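Local structure of putative peptide ABC-transport system periplasmic peptide-binding protein (Campylobacter jejuni, 4OEV) at residues D75-S80 against P139-E144; E89-P94 against S98-N103; R289-S294 against E435-Y440. The protein binds nickel(II) outside the cytoplasmic membrane as the extracytoplasmic component of an ABC-type importer, and belongs to a family generally assigned to peptide transport. One frame throughout, in Å; residues are numbered along the deposited sequence.

Contact 1 of 3, residues D75-S80 against P139-E144; sequences DGVKFS and PKHLLE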
loop_
_atom_site.group_PDB
_atom_site.type_symbol
_atom_site.label_atom_id
_atom_site.label_comp_id
_atom_site.label_asym_id
_atom_site.label_seq_id
_atom_site.Cartn_x
_atom_site.Cartn_y
_atom_site.Cartn_z
ATOM N N ASP A 75 -26.696 -5.574 10.297
ATOM C CA ASP A 75 -28.066 -6.048 10.079
ATOM C C ASP A 75 -28.719 -6.603 11.348
ATOM O O ASP A 75 -29.772 -7.231 11.275
ATOM C CB ASP A 75 -28.132 -7.092 8.949
ATOM C CG ASP A 75 -27.360 -8.360 9.254
ATOM O OD1 ASP A 75 -26.688 -8.431 10.309
ATOM O OD2 ASP A 75 -27.361 -9.254 8.372
ATOM N N GLY A 76 -28.065 -6.419 12.492
ATOM C CA GLY A 76 -28.660 -6.781 13.768
ATOM C C GLY A 76 -28.149 -8.095 14.314
ATOM O O GLY A 76 -28.215 -8.322 15.521
ATOM N N VAL A 77 -27.590 -8.942 13.442
ATOM C CA VAL A 77 -27.144 -10.267 13.872
ATOM C C VAL A 77 -25.892 -10.117 14.738
ATOM O O VAL A 77 -25.066 -9.234 14.488
ATOM C CB VAL A 77 -26.878 -11.157 12.646
ATOM C CG1 VAL A 77 -26.320 -12.497 13.033
ATOM C CG2 VAL A 77 -28.137 -11.276 11.789
ATOM N N LYS A 78 -25.753 -10.935 15.768
ATOM C CA LYS A 78 -24.592 -10.855 16.648
ATOM C C LYS A 78 -23.324 -11.336 15.911
ATOM O O LYS A 78 -23.397 -12.185 15.013
ATOM C CB LYS A 78 -24.778 -11.718 17.893
ATOM C CG LYS A 78 -26.000 -11.399 18.790
ATOM C CD LYS A 78 -26.049 -12.409 19.924
ATOM C CE LYS A 78 -27.353 -12.307 20.702
ATOM N NZ LYS A 78 -27.521 -13.362 21.740
ATOM N N PHE A 79 -22.177 -10.815 16.340
ATOM C CA PHE A 79 -20.879 -11.255 15.858
ATOM C C PHE A 79 -20.406 -12.350 16.796
ATOM O O PHE A 79 -20.452 -12.155 18.013
ATOM C CB PHE A 79 -19.881 -10.091 15.823
ATOM C CG PHE A 79 -18.454 -10.526 15.695
ATOM C CD1 PHE A 79 -17.952 -10.961 14.471
ATOM C CD2 PHE A 79 -17.608 -10.487 16.787
ATOM C CE1 PHE A 79 -16.654 -11.367 14.345
ATOM C CE2 PHE A 79 -16.298 -10.870 16.663
ATOM C CZ PHE A 79 -15.817 -11.320 15.425
ATOM N N SER A 80 -19.981 -13.489 16.235
ATOM C CA SER A 80 -19.571 -14.650 17.005
ATOM C C SER A 80 -18.284 -15.306 16.515
ATOM O O SER A 80 -17.708 -14.904 15.508
ATOM C CB SER A 80 -20.666 -15.717 16.975
ATOM O OG SER A 80 -21.025 -16.030 15.630
ATOM N N PRO A 139 -19.334 -11.661 7.478
ATOM C CA PRO A 139 -20.511 -12.293 8.091
ATOM C C PRO A 139 -20.865 -13.644 7.494
ATOM O O PRO A 139 -21.410 -13.743 6.390
ATOM C CB PRO A 139 -21.619 -11.267 7.836
ATOM C CG PRO A 139 -21.201 -10.532 6.594
ATOM C CD PRO A 139 -19.710 -10.528 6.606
ATOM N N LYS A 140 -20.570 -14.683 8.263
ATOM C CA LYS A 140 -20.936 -16.052 7.888
ATOM C C LYS A 140 -22.394 -16.167 7.473
ATOM O O LYS A 140 -22.698 -16.737 6.432
ATOM C CB LYS A 140 -20.630 -16.997 9.035
ATOM C CG LYS A 140 -21.049 -18.444 8.802
ATOM C CD LYS A 140 -20.415 -19.321 9.840
ATOM C CE LYS A 140 -20.731 -20.802 9.634
ATOM N NZ LYS A 140 -22.131 -21.095 10.036
ATOM N N HIS A 141 -23.302 -15.567 8.250
ATOM C CA HIS A 141 -24.730 -15.786 8.013
ATOM C C HIS A 141 -25.230 -15.228 6.686
ATOM O O HIS A 141 -26.359 -15.568 6.278
ATOM C CB HIS A 141 -25.576 -15.193 9.167
ATOM C CG HIS A 141 -25.591 -13.700 9.197
ATOM N ND1 HIS A 141 -24.691 -12.966 9.938
ATOM C CD2 HIS A 141 -26.392 -12.799 8.577
ATOM C CE1 HIS A 141 -24.934 -11.674 9.772
ATOM N NE2 HIS A 141 -25.957 -11.543 8.944
ATOM N N LEU A 142 -24.438 -14.338 6.065
ATOM C CA LEU A 142 -24.751 -13.745 4.751
ATOM C C LEU A 142 -23.934 -14.309 3.555
ATOM O O LEU A 142 -24.389 -14.230 2.416
ATOM C CB LEU A 142 -24.514 -12.219 4.764
ATOM C CG LEU A 142 -25.420 -11.413 5.717
ATOM C CD1 LEU A 142 -24.913 -9.991 5.879
ATOM C CD2 LEU A 142 -26.872 -11.405 5.244
ATOM N N LEU A 143 -22.772 -14.901 3.820
ATOM C CA LEU A 143 -21.845 -15.291 2.749
ATOM C C LEU A 143 -21.527 -16.803 2.712
ATOM O O LEU A 143 -20.858 -17.285 1.777
ATOM C CB LEU A 143 -20.558 -14.479 2.905
ATOM C CG LEU A 143 -20.632 -12.965 2.629
ATOM C CD1 LEU A 143 -19.383 -12.252 3.173
ATOM C CD2 LEU A 143 -20.690 -12.682 1.112
ATOM N N GLU A 144 -22.005 -17.565 3.703
ATOM C CA GLU A 144 -21.566 -18.959 3.772
ATOM C C GLU A 144 -22.050 -19.732 2.554
ATOM O O GLU A 144 -21.373 -20.658 2.120
ATOM C CB GLU A 144 -22.012 -19.619 5.068
ATOM C CG GLU A 144 -23.488 -19.880 5.167
ATOM C CD GLU A 144 -23.876 -20.333 6.562
ATOM O OE1 GLU A 144 -23.111 -21.144 7.127
ATOM O OE2 GLU A 144 -24.920 -19.870 7.096
#
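His-141 and Asp-75 meet because each carries its CG between its own backbone N and carbonyl carbon, with chi1 of 70° for the histidine and 63° for the aspartate, so that imidazole and carboxylate reach for each other from opposite directions. The bond between them is short and nearly straight: His-141 NE2 donates to Asp-75 OD2 over 2.7 Å. The oxygen receives it on its syn lone pair and lies close to the imidazole plane, although carboxylate and ring are turned 31° apart. Val-77 lies over one face of the same ring. Its CB is 3.5 Å from His-141 CE1, and its methyl CG1 makes a CH-pi contact 3.8 Å from the ring centroid, leaning toward the ND1-CE1 side. Trp-73, outside the two segments, meets this ring edge-to-face. The methyl CD1 of Leu-142 packs against the bonded oxygen, 3.6 Å from Asp-75 OD2. The second carboxylate oxygen works within its own loop: Asp-75 OD1 accepts from Val-77 N at 3.3 Å, the N-H of Val-77 reaching it from above the carboxylate plane. One carboxylate thus ties down its loop and grips the histidine, and the proximity of its negative charge would be expected to favour a protonated imidazole. The contact joins the loop before helix 81-92 to the short helix 140-143 at the protein surface, away from the nickel site. Its pattern is a His-carboxylate hydrogen bond built on an Asx turn.

Contact 2 of 3, residues E89-P94 against S98-N103; sequences EAFKNP and SSIYVN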
loop_
_atom_site.group_PDB
_atom_site.type_symbol
_atom_site.label_atom_id
_atom_site.label_comp_id
_atom_site.label_asym_id
_atom_site.label_seq_id
_atom_site.Cartn_x
_atom_site.Cartn_y
_atom_site.Cartn_z
ATOM N N GLU A 89 -10.923 -18.896 7.212
ATOM C CA GLU A 89 -10.973 -19.963 6.232
ATOM C C GLU A 89 -11.259 -19.432 4.830
ATOM O O GLU A 89 -10.719 -19.959 3.824
ATOM C CB GLU A 89 -12.013 -20.997 6.662
ATOM C CG GLU A 89 -11.489 -21.770 7.814
ATOM C CD GLU A 89 -12.450 -22.840 8.335
ATOM O OE1 GLU A 89 -13.616 -22.932 7.888
ATOM O OE2 GLU A 89 -11.988 -23.592 9.194
ATOM N N ALA A 90 -12.029 -18.349 4.778
ATOM C CA ALA A 90 -12.405 -17.739 3.521
ATOM C C ALA A 90 -11.190 -17.141 2.804
ATOM O O ALA A 90 -11.067 -17.340 1.609
ATOM C CB ALA A 90 -13.466 -16.656 3.731
ATOM N N PHE A 91 -10.299 -16.473 3.546
ATOM C CA PHE A 91 -9.088 -15.834 3.013
ATOM C C PHE A 91 -8.084 -16.879 2.516
ATOM O O PHE A 91 -7.322 -16.624 1.592
ATOM C CB PHE A 91 -8.421 -14.977 4.074
ATOM C CG PHE A 91 -9.331 -13.888 4.660
ATOM C CD1 PHE A 91 -10.373 -13.324 3.916
ATOM C CD2 PHE A 91 -9.145 -13.464 5.960
ATOM C CE1 PHE A 91 -11.177 -12.304 4.442
ATOM C CE2 PHE A 91 -9.973 -12.460 6.526
ATOM C CZ PHE A 91 -10.996 -11.892 5.762
ATOM N N LYS A 92 -8.073 -18.067 3.121
ATOM C CA LYS A 92 -7.054 -19.031 2.708
ATOM C C LYS A 92 -7.608 -20.086 1.779
ATOM O O LYS A 92 -6.870 -20.960 1.356
ATOM C CB LYS A 92 -6.406 -19.706 3.907
ATOM C CG LYS A 92 -7.354 -20.613 4.725
ATOM C CD LYS A 92 -6.575 -21.391 5.768
ATOM C CE LYS A 92 -7.447 -22.496 6.426
ATOM N NZ LYS A 92 -6.802 -23.851 6.296
ATOM N N ASN A 93 -8.891 -20.001 1.439
ATOM C CA ASN A 93 -9.474 -20.906 0.439
ATOM C C ASN A 93 -9.077 -20.459 -0.944
ATOM O O ASN A 93 -9.406 -19.334 -1.352
ATOM C CB ASN A 93 -11.003 -20.962 0.584
ATOM C CG ASN A 93 -11.644 -22.062 -0.242
ATOM O OD1 ASN A 93 -11.238 -22.330 -1.377
ATOM N ND2 ASN A 93 -12.640 -22.730 0.340
ATOM N N PRO A 94 -8.332 -21.319 -1.676
ATOM C CA PRO A 94 -7.846 -20.884 -2.989
ATOM C C PRO A 94 -8.965 -20.514 -3.970
ATOM O O PRO A 94 -8.771 -19.647 -4.824
ATOM C CB PRO A 94 -7.072 -22.126 -3.516
ATOM C CG PRO A 94 -6.704 -22.918 -2.294
ATOM C CD PRO A 94 -7.890 -22.691 -1.342
ATOM N N SER A 98 -8.260 -14.704 -2.891
ATOM C CA SER A 98 -8.161 -13.559 -1.988
ATOM C C SER A 98 -6.892 -12.768 -2.205
ATOM O O SER A 98 -5.842 -13.355 -2.434
ATOM C CB SER A 98 -8.233 -14.028 -0.538
ATOM O OG SER A 98 -8.039 -12.913 0.318
ATOM N N SER A 99 -6.984 -11.435 -2.139
ATOM C CA SER A 99 -5.818 -10.563 -2.322
ATOM C C SER A 99 -4.848 -10.726 -1.126
ATOM O O SER A 99 -3.665 -10.393 -1.202
ATOM C CB SER A 99 -6.286 -9.100 -2.422
ATOM O OG SER A 99 -6.964 -8.814 -1.187
ATOM N N ILE A 100 -5.369 -11.260 -0.027
ATOM C CA ILE A 100 -4.582 -11.406 1.199
ATOM C C ILE A 100 -4.363 -12.895 1.510
ATOM O O ILE A 100 -3.961 -13.252 2.607
ATOM C CB ILE A 100 -5.264 -10.693 2.411
ATOM C CG1 ILE A 100 -6.670 -11.233 2.624
ATOM C CG2 ILE A 100 -5.328 -9.183 2.170
ATOM C CD1 ILE A 100 -7.477 -10.446 3.638
ATOM N N TYR A 101 -4.529 -13.738 0.484
ATOM C CA TYR A 101 -4.281 -15.178 0.620
ATOM C C TYR A 101 -2.961 -15.499 1.378
ATOM O O TYR A 101 -2.920 -16.328 2.278
ATOM C CB TYR A 101 -4.298 -15.826 -0.771
ATOM C CG TYR A 101 -3.882 -17.292 -0.736
ATOM C CD1 TYR A 101 -2.621 -17.707 -1.178
ATOM C CD2 TYR A 101 -4.745 -18.258 -0.227
ATOM C CE1 TYR A 101 -2.258 -19.082 -1.104
ATOM C CE2 TYR A 101 -4.385 -19.590 -0.156
ATOM C CZ TYR A 101 -3.154 -19.997 -0.610
ATOM O OH TYR A 101 -2.826 -21.317 -0.506
ATOM N N VAL A 102 -1.890 -14.790 1.031
ATOM C CA VAL A 102 -0.560 -15.087 1.571
ATOM C C VAL A 102 -0.451 -14.706 3.052
ATOM O O VAL A 102 0.508 -15.097 3.727
ATOM C CB VAL A 102 0.569 -14.369 0.732
ATOM C CG1 VAL A 102 0.603 -14.928 -0.681
ATOM C CG2 VAL A 102 0.326 -12.844 0.735
ATOM N N ASN A 103 -1.433 -13.949 3.575
ATOM C CA ASN A 103 -1.431 -13.574 4.973
ATOM C C ASN A 103 -2.102 -14.676 5.803
ATOM O O ASN A 103 -2.023 -14.642 7.055
ATOM C CB ASN A 103 -2.149 -12.238 5.248
ATOM C CG ASN A 103 -1.437 -11.054 4.592
ATOM O OD1 ASN A 103 -0.524 -11.238 3.816
ATOM N ND2 ASN A 103 -1.838 -9.849 4.950
HETATM O O HOH W 1 -8.148 -17.126 -1.148
HETATM O O HOH W 2 -4.837 -22.753 1.292
#
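Ser-98 starts the contact by setting its CB 3.5 Å from Phe-91 O, near the end of helix 81-92. Its backbone N donates to a water that in turn donates to Phe-91 O and Asn-93 O, bridging the two segments. The hydroxyl serves its own chain two residues on, where Ser-98 OG accepts from Ile-100 N at 3.2 Å, and it also bonds to Ala-21 O. Ile-100 then supplies the apolar part: its CD1 sits over the centre of the Phe-91 ring, 4.0 Å from the centroid and only 7° off the normal, a CH-pi contact. Phe-104 and Ile-135 also pack against that ring. At Tyr-101 the backbone comes close, with CA 3.5 Å from Phe-91 O in a CA-H...O contact. Its ring, CG anti to the backbone N (chi1 173°), lies with its edge along the helix end, CE2 3.2 Å from Lys-92 O. A second water, 2.7 Å from Lys-92 O and 3.1 Å from Tyr-101 OH, links this carbonyl to the phenol. The arrangement is a helix-to-helix connection in which an ST turn at Ser-98 overlaps the type I beta turn from Ser-98 to Tyr-101 and leads into the short, weakly bonded helix at about 101-104.

Contact 3 of 3, residues R289-S294 against E435-Y440; sequences RSWANS and EERKKY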
loop_
_atom_site.group_PDB
_atom_site.type_symbol
_atom_site.label_atom_id
_atom_site.label_comp_id
_atom_site.label_asym_id
_atom_site.label_seq_id
_atom_site.Cartn_x
_atom_site.Cartn_y
_atom_site.Cartn_z
ATOM N N ARG A 289 11.416 2.694 7.007
ATOM C CA ARG A 289 10.629 3.169 8.138
ATOM C C ARG A 289 10.195 1.998 9.021
ATOM O O ARG A 289 9.374 2.173 9.942
ATOM C CB ARG A 289 9.400 3.950 7.673
ATOM C CG ARG A 289 9.732 5.376 7.219
ATOM C CD ARG A 289 8.663 6.337 7.704
ATOM N NE ARG A 289 8.846 7.644 7.083
ATOM C CZ ARG A 289 9.420 8.681 7.684
ATOM N NH1 ARG A 289 9.832 8.570 8.944
ATOM N NH2 ARG A 289 9.559 9.839 7.032
ATOM N N SER A 290 10.835 0.858 8.807
ATOM C CA SER A 290 10.569 -0.370 9.582
ATOM C C SER A 290 11.590 -0.689 10.670
ATOM O O SER A 290 12.753 -0.284 10.567
ATOM C CB SER A 290 10.530 -1.551 8.634
ATOM O OG SER A 290 10.332 -2.743 9.383
ATOM N N TRP A 291 11.170 -1.445 11.702
ATOM C CA TRP A 291 12.122 -1.981 12.667
ATOM C C TRP A 291 13.095 -2.931 11.951
ATOM O O TRP A 291 14.239 -3.142 12.401
ATOM C CB TRP A 291 11.403 -2.698 13.823
ATOM C CG TRP A 291 10.388 -3.724 13.396
ATOM C CD1 TRP A 291 9.044 -3.549 13.317
ATOM C CD2 TRP A 291 10.640 -5.090 13.005
ATOM N NE1 TRP A 291 8.443 -4.705 12.893
ATOM C CE2 TRP A 291 9.401 -5.669 12.705
ATOM C CE3 TRP A 291 11.796 -5.875 12.886
ATOM C CZ2 TRP A 291 9.278 -6.994 12.295
ATOM C CZ3 TRP A 291 11.671 -7.190 12.451
ATOM C CH2 TRP A 291 10.428 -7.728 12.164
ATOM N N ALA A 292 12.627 -3.478 10.836
ATOM C CA ALA A 292 13.389 -4.417 10.015
ATOM C C ALA A 292 14.555 -3.762 9.255
ATOM O O ALA A 292 15.356 -4.458 8.647
ATOM C CB ALA A 292 12.452 -5.081 9.017
ATOM N N ASN A 293 14.639 -2.432 9.266
ATOM C CA ASN A 293 15.692 -1.733 8.525
ATOM C C ASN A 293 17.067 -2.120 9.081
ATOM O O ASN A 293 17.333 -2.011 10.286
ATOM C CB ASN A 293 15.443 -0.203 8.572
ATOM C CG ASN A 293 16.449 0.613 7.747
ATOM O OD1 ASN A 293 17.355 0.064 7.133
ATOM N ND2 ASN A 293 16.257 1.940 7.707
ATOM N N SER A 294 17.954 -2.555 8.189
ATOM C CA SER A 294 19.294 -2.958 8.619
ATOM C C SER A 294 20.184 -1.753 8.960
ATOM O O SER A 294 21.206 -1.869 9.671
ATOM C CB SER A 294 19.927 -3.809 7.530
ATOM O OG SER A 294 19.937 -3.093 6.302
ATOM N N GLU A 435 15.168 -10.801 16.589
ATOM C CA GLU A 435 16.541 -10.548 16.140
ATOM C C GLU A 435 16.891 -11.392 14.913
ATOM O O GLU A 435 17.617 -10.957 13.998
ATOM C CB GLU A 435 17.523 -10.839 17.270
ATOM C CG GLU A 435 17.611 -9.731 18.294
ATOM C CD GLU A 435 16.328 -9.611 19.132
ATOM O OE1 GLU A 435 15.756 -8.490 19.195
ATOM O OE2 GLU A 435 15.901 -10.641 19.723
ATOM N N GLU A 436 16.360 -12.600 14.900
ATOM C CA GLU A 436 16.499 -13.455 13.746
ATOM C C GLU A 436 15.806 -12.838 12.542
ATOM O O GLU A 436 16.378 -12.803 11.449
ATOM C CB GLU A 436 15.912 -14.837 14.040
ATOM C CG GLU A 436 16.918 -15.843 14.462
ATOM C CD GLU A 436 16.389 -17.251 14.331
ATOM O OE1 GLU A 436 16.653 -17.884 13.278
ATOM O OE2 GLU A 436 15.700 -17.714 15.254
ATOM N N ARG A 437 14.579 -12.356 12.749
ATOM C CA ARG A 437 13.813 -11.676 11.701
ATOM C C ARG A 437 14.629 -10.532 11.107
ATOM O O ARG A 437 14.735 -10.388 9.891
ATOM C CB ARG A 437 12.494 -11.103 12.251
ATOM C CG ARG A 437 11.374 -12.104 12.528
ATOM C CD ARG A 437 10.004 -11.417 12.518
ATOM N NE ARG A 437 9.423 -11.353 11.161
ATOM C CZ ARG A 437 8.304 -10.687 10.846
ATOM N NH1 ARG A 437 7.634 -10.028 11.788
ATOM N NH2 ARG A 437 7.842 -10.689 9.597
ATOM N N LYS A 438 15.251 -9.744 11.980
ATOM C CA LYS A 438 16.019 -8.613 11.504
ATOM C C LYS A 438 17.182 -9.091 10.633
ATOM O O LYS A 438 17.484 -8.473 9.619
ATOM C CB LYS A 438 16.505 -7.791 12.674
ATOM C CG LYS A 438 15.371 -7.096 13.374
ATOM C CD LYS A 438 15.890 -6.101 14.366
ATOM C CE LYS A 438 14.746 -5.424 15.049
ATOM N NZ LYS A 438 15.216 -4.668 16.246
ATOM N N LYS A 439 17.782 -10.217 11.007
ATOM C CA LYS A 439 18.891 -10.796 10.247
ATOM C C LYS A 439 18.470 -11.141 8.828
ATOM O O LYS A 439 19.173 -10.823 7.874
ATOM C CB LYS A 439 19.430 -12.043 10.937
ATOM C CG LYS A 439 20.609 -12.682 10.242
ATOM C CD LYS A 439 20.707 -14.181 10.619
ATOM C CE LYS A 439 21.669 -14.965 9.688
ATOM N NZ LYS A 439 21.460 -14.789 8.196
ATOM N N TYR A 440 17.334 -11.797 8.693
ATOM C CA TYR A 440 16.822 -12.202 7.394
ATOM C C TYR A 440 16.398 -10.991 6.538
ATOM O O TYR A 440 16.616 -10.954 5.309
ATOM C CB TYR A 440 15.672 -13.161 7.613
ATOM C CG TYR A 440 16.122 -14.464 8.265
ATOM C CD1 TYR A 440 17.340 -15.066 7.920
ATOM C CD2 TYR A 440 15.334 -15.088 9.214
ATOM C CE1 TYR A 440 17.745 -16.283 8.504
ATOM C CE2 TYR A 440 15.732 -16.291 9.812
ATOM C CZ TYR A 440 16.923 -16.877 9.448
ATOM O OH TYR A 440 17.285 -18.052 10.050
HETATM O O HOH W 3 16.366 -2.124 14.474
HETATM O O HOH W 4 17.566 -5.676 9.387
#
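Trp-291 lays the rim of its six-membered ring against Arg-437 and Lys-438, at a type I beta turn (Ser-290 to Asn-293) packed on helix 434-450. The tight part is the arginine side. Trp-291 CH2 lies over one face of the guanidinium, with CZ2 3.5 Å from Arg-437 NH1; relative to the indole, NH1 lies at the ring edge, and the two planes are 61° apart. A bend at chi3 (87°) turns the arginine chain, and its CD packs 3.7 Å from Trp-291 CH2. Polar partners beyond the two segments help fix the buried guanidinium: NH1 forms a salt bridge with Asp-389, and NE bonds to Ala-428 O. The carboxylate probably balances its charge, while the indole covers part of one face. Pro-390 and Leu-434 also touch the tryptophan. On the other side the packing gives way to water. The Lys-438 chain, extended beyond CG, runs past the CE3-CZ3 edge of the indole, its CE 3.7 Å from Trp-291 CE3 and 3.5 Å from Trp-291 O. The ammonium is linked to the turn through a water that accepts weakly from Lys-438 NZ and donates to Trp-291 O. No direct hydrogen bond crosses between the segments. Inside the turn, Ser-290 OG accepts from Ala-292 N at 2.8 Å, closing an ST turn inside the beta turn. A shorter water bridge joins backbone to backbone, the water donating to Ala-292 O at 2.6 Å and to Lys-438 O at 2.8 Å.

How the contacts relate
Contact 2 is the buried member, contact 3 is partly buried, and contact 1 lies on the surface, its centre about 29 Å from that of the chain. Contact 2 is nested along the chain within the loop closed by contact 1. Both involve helix 81-92, contact 1 through the loop leading into it and contact 2 through its far end. Contact 3 joins the loop between strand 280-282 and helix 304-313 to helix 434-450. Surface contact 1 pairs a His-carboxylate bond with CH-pi packing, buried contact 2 sets an isoleucine methyl on a phenylalanine face, and contact 3 places an indole against cationic side chains; waters bridge the last two.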